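Local coordinates for uncharacterized protein (Leptospirillum rubarum, PDB 3O2I), which is of unknown function, belongs to the DUF6840 family and forms a two-chain assembly in the crystal, at residues Tyr50-Glu53 and Asp54-Tyr57; Ser68-Trp72 and His73-Leu77; Ser80-Val84 and Thr85-Phe89. All blocks are in the same frame, centred on the assembly; numbering follows the deposited sequence.

Interaction 1 (Tyr50-Glu53 and Asp54-Tyr57); sequences YWTE and DEFY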
ATOM      1  N   TYR B  50      -2.911  14.722  -4.289  1.00 43.11           N
ATOM      2  CA  TYR B  50      -1.500  14.379  -4.244  1.00 41.22           C
ATOM      3  C   TYR B  50      -0.748  15.393  -3.396  1.00 42.88           C
ATOM      4  O   TYR B  50      -0.888  16.602  -3.580  1.00 45.89           O
ATOM      5  CB  TYR B  50      -0.902  14.341  -5.654  1.00 43.80           C
ATOM      6  CG  TYR B  50       0.610  14.253  -5.669  1.00 41.02           C
ATOM      7  CD1 TYR B  50       1.384  15.330  -6.090  1.00 40.01           C
ATOM      8  CD2 TYR B  50       1.266  13.095  -5.239  1.00 35.63           C
ATOM      9  CE1 TYR B  50       2.775  15.260  -6.091  1.00 44.20           C
ATOM     10  CE2 TYR B  50       2.656  13.017  -5.229  1.00 36.96           C
ATOM     11  CZ  TYR B  50       3.405  14.097  -5.659  1.00 45.41           C
ATOM     12  OH  TYR B  50       4.782  14.013  -5.650  1.00 45.85           O
ATOM     13  N   TRP B  51       0.033  14.890  -2.452  1.00 37.22           N
ATOM     14  CA  TRP B  51       0.917  15.731  -1.663  1.00 35.09           C
ATOM     15  C   TRP B  51       2.324  15.377  -2.090  1.00 36.64           C
ATOM     16  O   TRP B  51       2.674  14.197  -2.108  1.00 35.11           O
ATOM     17  CB  TRP B  51       0.760  15.434  -0.173  1.00 38.03           C
ATOM     18  CG  TRP B  51      -0.613  15.656   0.390  1.00 44.35           C
ATOM     19  CD1 TRP B  51      -1.688  14.825   0.273  1.00 45.13           C
ATOM     20  CD2 TRP B  51      -1.051  16.772   1.183  1.00 48.89           C
ATOM     21  NE1 TRP B  51      -2.773  15.362   0.931  1.00 51.27           N
ATOM     22  CE2 TRP B  51      -2.406  16.552   1.499  1.00 51.25           C
ATOM     23  CE3 TRP B  51      -0.431  17.936   1.647  1.00 54.85           C
ATOM     24  CZ2 TRP B  51      -3.155  17.460   2.257  1.00 53.05           C
ATOM     25  CZ3 TRP B  51      -1.175  18.834   2.405  1.00 56.65           C
ATOM     26  CH2 TRP B  51      -2.522  18.589   2.701  1.00 55.98           C
ATOM     27  N   THR B  52       3.123  16.379  -2.451  1.00 36.46           N
ATOM     28  CA  THR B  52       4.541  16.163  -2.742  1.00 37.87           C
ATOM     29  C   THR B  52       5.222  15.535  -1.516  1.00 38.36           C
ATOM     30  O   THR B  52       4.670  15.563  -0.417  1.00 33.65           O
ATOM     31  CB  THR B  52       5.260  17.490  -3.049  1.00 36.44           C
ATOM     32  OG1 THR B  52       5.576  18.133  -1.816  1.00 38.68           O
ATOM     33  CG2 THR B  52       4.374  18.425  -3.895  1.00 39.37           C
ATOM     34  N   GLU B  53       6.411  14.970  -1.696  1.00 36.44           N
ATOM     35  CA  GLU B  53       7.116  14.361  -0.567  1.00 39.60           C
ATOM     36  C   GLU B  53       7.437  15.418   0.505  1.00 41.07           C
ATOM     37  O   GLU B  53       7.271  15.178   1.704  1.00 42.10           O
ATOM     38  CB  GLU B  53       8.393  13.634  -1.027  1.00 40.65           C
ATOM     39  CG  GLU B  53       8.958  12.604  -0.014  1.00 51.34           C
ATOM     40  CD  GLU B  53       8.187  11.268   0.003  1.00 54.27           C
ATOM     41  OE1 GLU B  53       7.169  11.144  -0.722  1.00 47.68           O
ATOM     42  OE2 GLU B  53       8.612  10.338   0.737  1.00 51.12           O
ATOM     43  N   ASP B  54       7.875  16.594   0.075  1.00 46.52           N
ATOM     44  CA  ASP B  54       8.180  17.675   1.020  1.00 47.55           C
ATOM     45  C   ASP B  54       6.959  18.138   1.808  1.00 43.78           C
ATOM     46  O   ASP B  54       7.037  18.352   3.015  1.00 45.90           O
ATOM     47  CB  ASP B  54       8.840  18.846   0.306  1.00 47.78           C
ATOM     48  CG  ASP B  54      10.277  18.565  -0.030  1.00 56.99           C
ATOM     49  OD1 ASP B  54      10.781  17.520   0.430  1.00 58.15           O
ATOM     50  OD2 ASP B  54      10.900  19.377  -0.743  1.00 65.30           O
ATOM     51  N   GLU B  55       5.828  18.272   1.126  1.00 43.12           N
ATOM     52  CA  GLU B  55       4.578  18.614   1.796  1.00 41.35           C
ATOM     53  C   GLU B  55       4.238  17.548   2.838  1.00 37.77           C
ATOM     54  O   GLU B  55       3.833  17.860   3.959  1.00 40.72           O
ATOM     55  CB  GLU B  55       3.446  18.744   0.769  1.00 37.50           C
ATOM     56  CG  GLU B  55       3.456  20.064  -0.016  1.00 44.98           C
ATOM     57  CD  GLU B  55       2.399  20.090  -1.111  1.00 49.85           C
ATOM     58  OE1 GLU B  55       2.097  19.020  -1.694  1.00 48.87           O
ATOM     59  OE2 GLU B  55       1.869  21.179  -1.386  1.00 46.97           O
ATOM     60  N   PHE B  56       4.414  16.285   2.450  1.00 33.00           N
ATOM     61  CA  PHE B  56       4.182  15.143   3.335  1.00 31.91           C
ATOM     62  C   PHE B  56       5.022  15.228   4.622  1.00 36.59           C
ATOM     63  O   PHE B  56       4.481  15.129   5.724  1.00 37.39           O
ATOM     64  CB  PHE B  56       4.457  13.839   2.566  1.00 32.95           C
ATOM     65  CG  PHE B  56       4.061  12.584   3.299  1.00 30.38           C
ATOM     66  CD1 PHE B  56       3.153  12.622   4.340  1.00 27.37           C
ATOM     67  CD2 PHE B  56       4.595  11.348   2.918  1.00 26.71           C
ATOM     68  CE1 PHE B  56       2.797  11.466   5.014  1.00 34.26           C
ATOM     69  CE2 PHE B  56       4.240  10.194   3.580  1.00 29.73           C
ATOM     70  CZ  PHE B  56       3.337  10.246   4.629  1.00 32.54           C
ATOM     71  N   TYR B  57       6.334  15.419   4.482  1.00 37.37           N
ATOM     72  CA  TYR B  57       7.210  15.618   5.643  1.00 39.72           C
ATOM     73  C   TYR B  57       6.781  16.808   6.503  1.00 43.18           C
ATOM     74  O   TYR B  57       6.752  16.710   7.727  1.00 44.73           O
ATOM     75  CB  TYR B  57       8.670  15.783   5.216  1.00 37.69           C
ATOM     76  CG  TYR B  57       9.396  14.471   5.031  1.00 41.41           C
ATOM     77  CD1 TYR B  57       9.402  13.825   3.801  1.00 47.65           C
ATOM     78  CD2 TYR B  57      10.068  13.875   6.089  1.00 40.08           C
ATOM     79  CE1 TYR B  57      10.064  12.615   3.629  1.00 51.71           C
ATOM     80  CE2 TYR B  57      10.739  12.672   5.928  1.00 41.21           C
ATOM     81  CZ  TYR B  57      10.731  12.045   4.698  1.00 46.14           C
ATOM     82  OH  TYR B  57      11.388  10.849   4.534  1.00 39.52           O
TER

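Interaction 2 (Ser68-Trp72 and His73-Leu77); sequences SASDW and HLQIL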
ATOM      1  N   SER B  68       2.139  14.465  22.158  1.00 66.59           N
ATOM      2  CA  SER B  68       3.058  14.230  23.264  1.00 68.82           C
ATOM      3  C   SER B  68       4.441  13.913  22.730  1.00 68.73           C
ATOM      4  O   SER B  68       4.607  13.702  21.531  1.00 61.16           O
ATOM      5  CB  SER B  68       2.568  13.065  24.128  1.00 71.53           C
ATOM      6  OG  SER B  68       2.880  11.817  23.529  1.00 69.85           O
ATOM      7  N   ALA B  69       5.425  13.868  23.624  1.00 68.04           N
ATOM      8  CA  ALA B  69       6.809  13.628  23.232  1.00 66.96           C
ATOM      9  C   ALA B  69       7.200  12.156  23.339  1.00 60.56           C
ATOM     10  O   ALA B  69       8.303  11.834  23.774  1.00 61.59           O
ATOM     11  CB  ALA B  69       7.749  14.494  24.076  1.00 73.65           C
ATOM     12  N   SER B  70       6.298  11.266  22.942  1.00 63.93           N
ATOM     13  CA  SER B  70       6.565   9.830  22.996  1.00 69.77           C
ATOM     14  C   SER B  70       7.575   9.379  21.938  1.00 66.57           C
ATOM     15  O   SER B  70       7.920  10.144  21.036  1.00 64.63           O
ATOM     16  CB  SER B  70       5.261   9.040  22.838  1.00 71.67           C
ATOM     17  OG  SER B  70       4.630   9.330  21.601  1.00 71.83           O
ATOM     18  N   ASP B  71       8.054   8.142  22.074  1.00 60.13           N
ATOM     19  CA  ASP B  71       8.898   7.509  21.067  1.00 54.81           C
ATOM     20  C   ASP B  71       8.054   7.133  19.841  1.00 48.81           C
ATOM     21  O   ASP B  71       6.834   6.994  19.935  1.00 47.76           O
ATOM     22  CB  ASP B  71       9.560   6.250  21.625  1.00 61.28           C
ATOM     23  CG  ASP B  71      10.481   6.535  22.788  1.00 66.16           C
ATOM     24  OD1 ASP B  71      11.127   7.607  22.803  1.00 65.77           O
ATOM     25  OD2 ASP B  71      10.567   5.669  23.683  1.00 70.75           O
ATOM     26  N   TRP B  72       8.707   6.954  18.697  1.00 39.24           N
ATOM     27  CA  TRP B  72       7.988   6.837  17.430  1.00 35.82           C
ATOM     28  C   TRP B  72       6.890   5.760  17.476  1.00 42.09           C
ATOM     29  O   TRP B  72       5.757   6.017  17.078  1.00 49.52           O
ATOM     30  CB  TRP B  72       8.972   6.654  16.255  1.00 40.86           C
ATOM     31  CG  TRP B  72       8.324   6.640  14.873  1.00 37.51           C
ATOM     32  CD1 TRP B  72       8.339   5.608  13.974  1.00 39.02           C
ATOM     33  CD2 TRP B  72       7.570   7.699  14.255  1.00 36.97           C
ATOM     34  NE1 TRP B  72       7.641   5.959  12.839  1.00 38.93           N
ATOM     35  CE2 TRP B  72       7.160   7.235  12.987  1.00 42.74           C
ATOM     36  CE3 TRP B  72       7.202   8.990  14.652  1.00 43.74           C
ATOM     37  CZ2 TRP B  72       6.400   8.020  12.113  1.00 40.28           C
ATOM     38  CZ3 TRP B  72       6.448   9.765  13.786  1.00 39.76           C
ATOM     39  CH2 TRP B  72       6.051   9.277  12.531  1.00 40.77           C
ATOM     40  N   HIS B  73       7.208   4.575  17.992  1.00 37.90           N
ATOM     41  CA  HIS B  73       6.224   3.496  18.068  1.00 48.92           C
ATOM     42  C   HIS B  73       4.884   3.930  18.682  1.00 56.69           C
ATOM     43  O   HIS B  73       3.849   3.303  18.436  1.00 52.91           O
ATOM     44  CB  HIS B  73       6.795   2.253  18.773  1.00 55.55           C
ATOM     45  CG  HIS B  73       6.948   2.403  20.256  1.00 68.26           C
ATOM     46  ND1 HIS B  73       6.009   1.935  21.151  1.00 74.21           N
ATOM     47  CD2 HIS B  73       7.936   2.952  21.000  1.00 69.90           C
ATOM     48  CE1 HIS B  73       6.411   2.196  22.382  1.00 76.23           C
ATOM     49  NE2 HIS B  73       7.577   2.813  22.320  1.00 73.03           N
ATOM     50  N   LEU B  74       4.899   5.006  19.467  1.00 57.98           N
ATOM     51  CA  LEU B  74       3.658   5.563  20.002  1.00 60.18           C
ATOM     52  C   LEU B  74       3.280   6.859  19.285  1.00 54.83           C
ATOM     53  O   LEU B  74       2.097   7.124  19.030  1.00 50.52           O
ATOM     54  CB  LEU B  74       3.764   5.806  21.512  1.00 70.46           C
ATOM     55  CG  LEU B  74       4.009   4.587  22.409  1.00 78.65           C
ATOM     56  CD1 LEU B  74       4.234   4.999  23.865  1.00 77.34           C
ATOM     57  CD2 LEU B  74       2.862   3.590  22.296  1.00 83.49           C
ATOM     58  N   GLN B  75       4.287   7.664  18.960  1.00 47.83           N
ATOM     59  CA  GLN B  75       4.053   8.937  18.283  1.00 43.94           C
ATOM     60  C   GLN B  75       3.389   8.748  16.919  1.00 50.09           C
ATOM     61  O   GLN B  75       2.572   9.567  16.507  1.00 57.33           O
ATOM     62  CB  GLN B  75       5.368   9.706  18.123  1.00 45.02           C
ATOM     63  CG  GLN B  75       5.250  10.980  17.302  1.00 46.92           C
ATOM     64  CD  GLN B  75       4.796  12.166  18.126  1.00 54.09           C
ATOM     65  OE1 GLN B  75       4.368  13.189  17.584  1.00 49.74           O
ATOM     66  NE2 GLN B  75       4.902  12.043  19.445  1.00 51.57           N
ATOM     67  N   ILE B  76       3.741   7.668  16.221  1.00 47.36           N
ATOM     68  CA  ILE B  76       3.177   7.409  14.897  1.00 41.22           C
ATOM     69  C   ILE B  76       1.660   7.423  14.963  1.00 44.94           C
ATOM     70  O   ILE B  76       1.002   7.982  14.092  1.00 43.73           O
ATOM     71  CB  ILE B  76       3.672   6.085  14.287  1.00 43.30           C
ATOM     72  CG1 ILE B  76       3.225   5.978  12.825  1.00 41.00           C
ATOM     73  CG2 ILE B  76       3.179   4.880  15.093  1.00 45.69           C
ATOM     74  CD1 ILE B  76       3.831   4.789  12.081  1.00 33.45           C
ATOM     75  N   LEU B  77       1.119   6.827  16.021  1.00 49.40           N
ATOM     76  CA  LEU B  77      -0.322   6.800  16.256  1.00 50.58           C
ATOM     77  C   LEU B  77      -0.907   8.204  16.321  1.00 49.74           C
ATOM     78  O   LEU B  77      -2.021   8.448  15.846  1.00 46.56           O
ATOM     79  CB  LEU B  77      -0.633   6.054  17.553  1.00 56.75           C
ATOM     80  CG  LEU B  77      -0.219   4.586  17.596  1.00 61.12           C
ATOM     81  CD1 LEU B  77      -0.597   3.969  18.934  1.00 59.68           C
ATOM     82  CD2 LEU B  77      -0.857   3.810  16.432  1.00 55.28           C
TER

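Interaction 3 (Ser80-Val84 and Thr85-Phe89); sequences SKYLV and TAHGF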
ATOM      1  N   SER B  80      -0.791  10.056  12.799  1.00 48.20           N
ATOM      2  CA  SER B  80      -1.909   9.511  12.029  1.00 43.69           C
ATOM      3  C   SER B  80      -3.219  10.209  12.399  1.00 46.97           C
ATOM      4  O   SER B  80      -3.954  10.679  11.522  1.00 50.36           O
ATOM      5  CB  SER B  80      -2.031   8.005  12.261  1.00 50.39           C
ATOM      6  OG  SER B  80      -3.159   7.470  11.577  1.00 58.10           O
ATOM      7  N   LYS B  81      -3.501  10.277  13.701  1.00 53.66           N
ATOM      8  CA  LYS B  81      -4.725  10.903  14.210  1.00 57.77           C
ATOM      9  C   LYS B  81      -4.884  12.348  13.750  1.00 51.08           C
ATOM     10  O   LYS B  81      -5.996  12.815  13.516  1.00 53.79           O
ATOM     11  CB  LYS B  81      -4.758  10.865  15.737  1.00 69.15           C
ATOM     12  CG  LYS B  81      -5.163   9.534  16.337  1.00 74.98           C
ATOM     13  CD  LYS B  81      -5.331   9.657  17.848  1.00 79.33           C
ATOM     14  CE  LYS B  81      -6.449  10.631  18.205  1.00 84.21           C
ATOM     15  NZ  LYS B  81      -6.578  10.838  19.682  1.00 91.02           N
ATOM     16  N   TYR B  82      -3.763  13.047  13.619  1.00 47.56           N
ATOM     17  CA  TYR B  82      -3.776  14.457  13.249  1.00 46.28           C
ATOM     18  C   TYR B  82      -4.020  14.651  11.756  1.00 50.58           C
ATOM     19  O   TYR B  82      -4.814  15.504  11.360  1.00 55.73           O
ATOM     20  CB  TYR B  82      -2.481  15.159  13.684  1.00 50.19           C
ATOM     21  CG  TYR B  82      -2.362  16.567  13.153  1.00 55.49           C
ATOM     22  CD1 TYR B  82      -3.008  17.628  13.782  1.00 62.90           C
ATOM     23  CD2 TYR B  82      -1.619  16.836  12.012  1.00 52.90           C
ATOM     24  CE1 TYR B  82      -2.912  18.923  13.285  1.00 63.26           C
ATOM     25  CE2 TYR B  82      -1.517  18.118  11.509  1.00 55.24           C
ATOM     26  CZ  TYR B  82      -2.166  19.160  12.146  1.00 60.90           C
ATOM     27  OH  TYR B  82      -2.063  20.432  11.632  1.00 58.42           O
ATOM     28  N   LEU B  83      -3.334  13.868  10.927  1.00 48.35           N
ATOM     29  CA  LEU B  83      -3.589  13.897   9.490  1.00 45.52           C
ATOM     30  C   LEU B  83      -5.055  13.612   9.185  1.00 46.04           C
ATOM     31  O   LEU B  83      -5.649  14.244   8.310  1.00 47.97           O
ATOM     32  CB  LEU B  83      -2.693  12.901   8.742  1.00 39.06           C
ATOM     33  CG  LEU B  83      -1.189  13.185   8.821  1.00 43.88           C
ATOM     34  CD1 LEU B  83      -0.411  12.218   7.938  1.00 36.63           C
ATOM     35  CD2 LEU B  83      -0.893  14.617   8.422  1.00 46.55           C
ATOM     36  N   VAL B  84      -5.640  12.660   9.905  1.00 45.77           N
ATOM     37  CA  VAL B  84      -7.043  12.310   9.685  1.00 45.16           C
ATOM     38  C   VAL B  84      -7.974  13.464  10.055  1.00 56.81           C
ATOM     39  O   VAL B  84      -8.838  13.849   9.267  1.00 59.16           O
ATOM     40  CB  VAL B  84      -7.460  11.034  10.459  1.00 42.76           C
ATOM     41  CG1 VAL B  84      -8.984  10.945  10.561  1.00 48.23           C
ATOM     42  CG2 VAL B  84      -6.897   9.789   9.780  1.00 41.35           C
ATOM     43  N   THR B  85      -7.779  14.029  11.245  1.00 60.58           N
ATOM     44  CA  THR B  85      -8.667  15.078  11.759  1.00 67.72           C
ATOM     45  C   THR B  85      -8.453  16.445  11.112  1.00 57.21           C
ATOM     46  O   THR B  85      -9.407  17.163  10.823  1.00 53.78           O
ATOM     47  CB  THR B  85      -8.512  15.236  13.279  1.00 78.54           C
ATOM     48  OG1 THR B  85      -8.967  14.045  13.930  1.00 85.05           O
ATOM     49  CG2 THR B  85      -9.327  16.415  13.777  1.00 85.54           C
ATOM     50  N   ALA B  86      -7.195  16.790  10.873  1.00 57.76           N
ATOM     51  CA  ALA B  86      -6.841  18.127  10.417  1.00 59.14           C
ATOM     52  C   ALA B  86      -6.775  18.300   8.901  1.00 57.31           C
ATOM     53  O   ALA B  86      -6.934  19.409   8.401  1.00 50.34           O
ATOM     54  CB  ALA B  86      -5.525  18.558  11.047  1.00 58.70           C
ATOM     55  N   HIS B  87      -6.529  17.227   8.157  1.00 53.56           N
ATOM     56  CA  HIS B  87      -6.277  17.399   6.730  1.00 49.69           C
ATOM     57  C   HIS B  87      -7.046  16.451   5.801  1.00 54.63           C
ATOM     58  O   HIS B  87      -6.806  16.431   4.594  1.00 53.16           O
ATOM     59  CB  HIS B  87      -4.774  17.358   6.447  1.00 49.79           C
ATOM     60  CG  HIS B  87      -4.044  18.584   6.895  1.00 54.92           C
ATOM     61  ND1 HIS B  87      -4.114  19.780   6.214  1.00 62.77           N
ATOM     62  CD2 HIS B  87      -3.231  18.803   7.956  1.00 54.38           C
ATOM     63  CE1 HIS B  87      -3.374  20.683   6.833  1.00 61.37           C
ATOM     64  NE2 HIS B  87      -2.829  20.116   7.895  1.00 62.26           N
ATOM     65  N   GLY B  88      -7.972  15.681   6.362  1.00 53.73           N
ATOM     66  CA  GLY B  88      -8.898  14.906   5.555  1.00 53.15           C
ATOM     67  C   GLY B  88      -8.391  13.566   5.046  1.00 51.31           C
ATOM     68  O   GLY B  88      -8.982  12.988   4.129  1.00 58.19           O
ATOM     69  N   PHE B  89      -7.301  13.072   5.629  1.00 46.60           N
ATOM     70  CA  PHE B  89      -6.824  11.724   5.338  1.00 42.92           C
ATOM     71  C   PHE B  89      -7.785  10.720   5.968  1.00 45.18           C
ATOM     72  O   PHE B  89      -8.335  10.959   7.048  1.00 46.80           O
ATOM     73  CB  PHE B  89      -5.421  11.499   5.915  1.00 42.32           C
ATOM     74  CG  PHE B  89      -4.332  12.278   5.222  1.00 35.70           C
ATOM     75  CD1 PHE B  89      -3.560  11.687   4.238  1.00 26.68           C
ATOM     76  CD2 PHE B  89      -4.052  13.590   5.589  1.00 33.20           C
ATOM     77  CE1 PHE B  89      -2.552  12.395   3.607  1.00 29.34           C
ATOM     78  CE2 PHE B  89      -3.037  14.306   4.961  1.00 30.79           C
ATOM     79  CZ  PHE B  89      -2.295  13.718   3.968  1.00 31.05           C
TER

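Interaction 1 (Tyr50-Glu53 and Asp54-Tyr57)
Thr52 and Glu55 build a capping box at the start of helix 53-63, each side chain taking the other's backbone N-H. OG1 of Thr52, set by chi1 81° between its own backbone N and carbonyl carbon, accepts from Glu55 N at 3.0 Å, an almost straight bond at 169°. In return Glu55 OE1 takes Thr52 N at 2.9 Å, met on the anti side of the carboxylate and a little out of its plane. The Glu55 chain leaves beside its backbone N (chi1 -78°), runs extended past CG and crosses the threonine at about a right angle, with OE1 3.2 Å from Thr52 CG2. With an alanine here, Thr52 N would probably lose this acceptor, and the threonine methyl the chain lying across it.

The first helical bonds run from Phe56 N to Thr52 O and from Tyr57 N to Glu53 O. Trp51, one residue ahead of the cap, puts ring atom CE3 4.1 Å from Glu55 CB, which sits at the indole edge. The indole is positioned further out by Tyr30 and His47, both edge-to-face with it, and by a stack with Phe89. Gln96 of the second subunit donates to Trp51 O and Glu53 OE1, while Phe116 of that subunit stacks on Tyr57. Glu53, bent at chi2, lays its CG 3.8 Å from Tyr57 CE1, and Glu53 O lies in the plane of that tyrosine ring, 3.3 Å from CD1.

Interaction 2 (Ser68-Trp72 and His73-Leu77)
Gln75 reaches back from the first turn of helix 72-87 to Ser68 and Ser70 in the loop before it, and its chain can be followed atom by atom. CB lies 3.6 Å from Ser70 OG. CG, anti to the backbone N, rests 3.8 Å from Trp72 CE3 at the benzene end of the indole. There the chain bends (chi2 85°), which brings the amide round toward Ser68, its plane turned only 22° from that of the indole. NE2 donates to Ser68 O at 2.7 Å; the acceptor lies in the amide plane, while the donor stands 28° off the carbonyl plane. A weak second bond runs from NE2 to Ser70 OG at 3.5 Å, and OE1 has a weak partner in Ser67 OG. One firm bond to Ser68 O and two weak ones tie the amide of this buried residue to the loop.

Asp71 occupies the N-cap position, yet its side chain makes no capping bond; Asp71 O accepts the first helical N-H groups, those of Leu74 and Gln75. One turn on, Ile76 lies against Trp72. Its CB stands 4.1 Å from the centroid of the six-membered ring, a CH-pi contact over the face, and CG1 packs on CZ2 at 3.8 Å.

Ser68 O is shared with Lys106 NZ of the second subunit, and Ser68 OG bonds to Glu78 farther along the helix. Phe100 of the second subunit meets the Trp72 indole edge-to-face, whereas NE1 bonds to Val33 O. Trp72 and Ile76 both touch strand 28-35, so this end of helix 72-87 is set against the sheet of its own chain and against the partner subunit.

Interaction 3 (Ser80-Val84 and Thr85-Phe89)
Ala86 CB sits over one face of the Tyr82 ring, 3.7 Å from its centroid, a CH-pi contact displaced toward the rim, with CE1 the nearest ring atom at 3.5 Å. The His87 ring meets the same tyrosine obliquely, planes 73° apart; both polar ends, Tyr82 OH and His87 NE2, bond to Glu62 OE1 of helix 53-63, which ties the two side chains to one carboxylate oxygen. On the Phe89 ring, Leu83 CD1 lies over one face, while Leu83 O is in the ring plane at the edge, 3.2 Å from CD2. With chi1 -70°, Phe89 CG stands beside its own backbone N, and the ring folds back so that CD2 also reaches Leu83 CB at 3.5 Å.

Leu83 O has two donors, His87 N at 3.1 Å and, weakly, Phe89 N. Val84 CA points its hydrogen at Phe89 O, 3.2 Å away. Around this end, Leu59 of helix 53-63 and Leu45 of strand 41-47 both touch Leu83 and Phe89. The positive phi of Gly88, the weak bond from Phe89 N to Leu83 O and the apolar Leu83-Phe89 contact are consistent with a Schellman-like helix end.

How the interactions relate
Interactions 1 and 2 are two helix starts and interaction 3 a helix end, and their chemistry differs. Interaction 1 is a surface contact built on a reciprocal capping box; interactions 2 and 3 are partly buried. At 68-77 the N-cap side chain makes no capping bond, and Gln75 bonds to the loop. Residues 80-89 rely more on apolar and aromatic packing. Interactions 2 and 3 share helix 72-87, lying toward its two ends, about 16 Å apart between centres. Interactions 1 and 3 meet directly, Trp51 NE1 lying 3.5 Å from Phe89 CZ. The second subunit touches interactions 1 and 2, whereas interaction 3 faces helix 53-63 and strand 41-47 of its own chain.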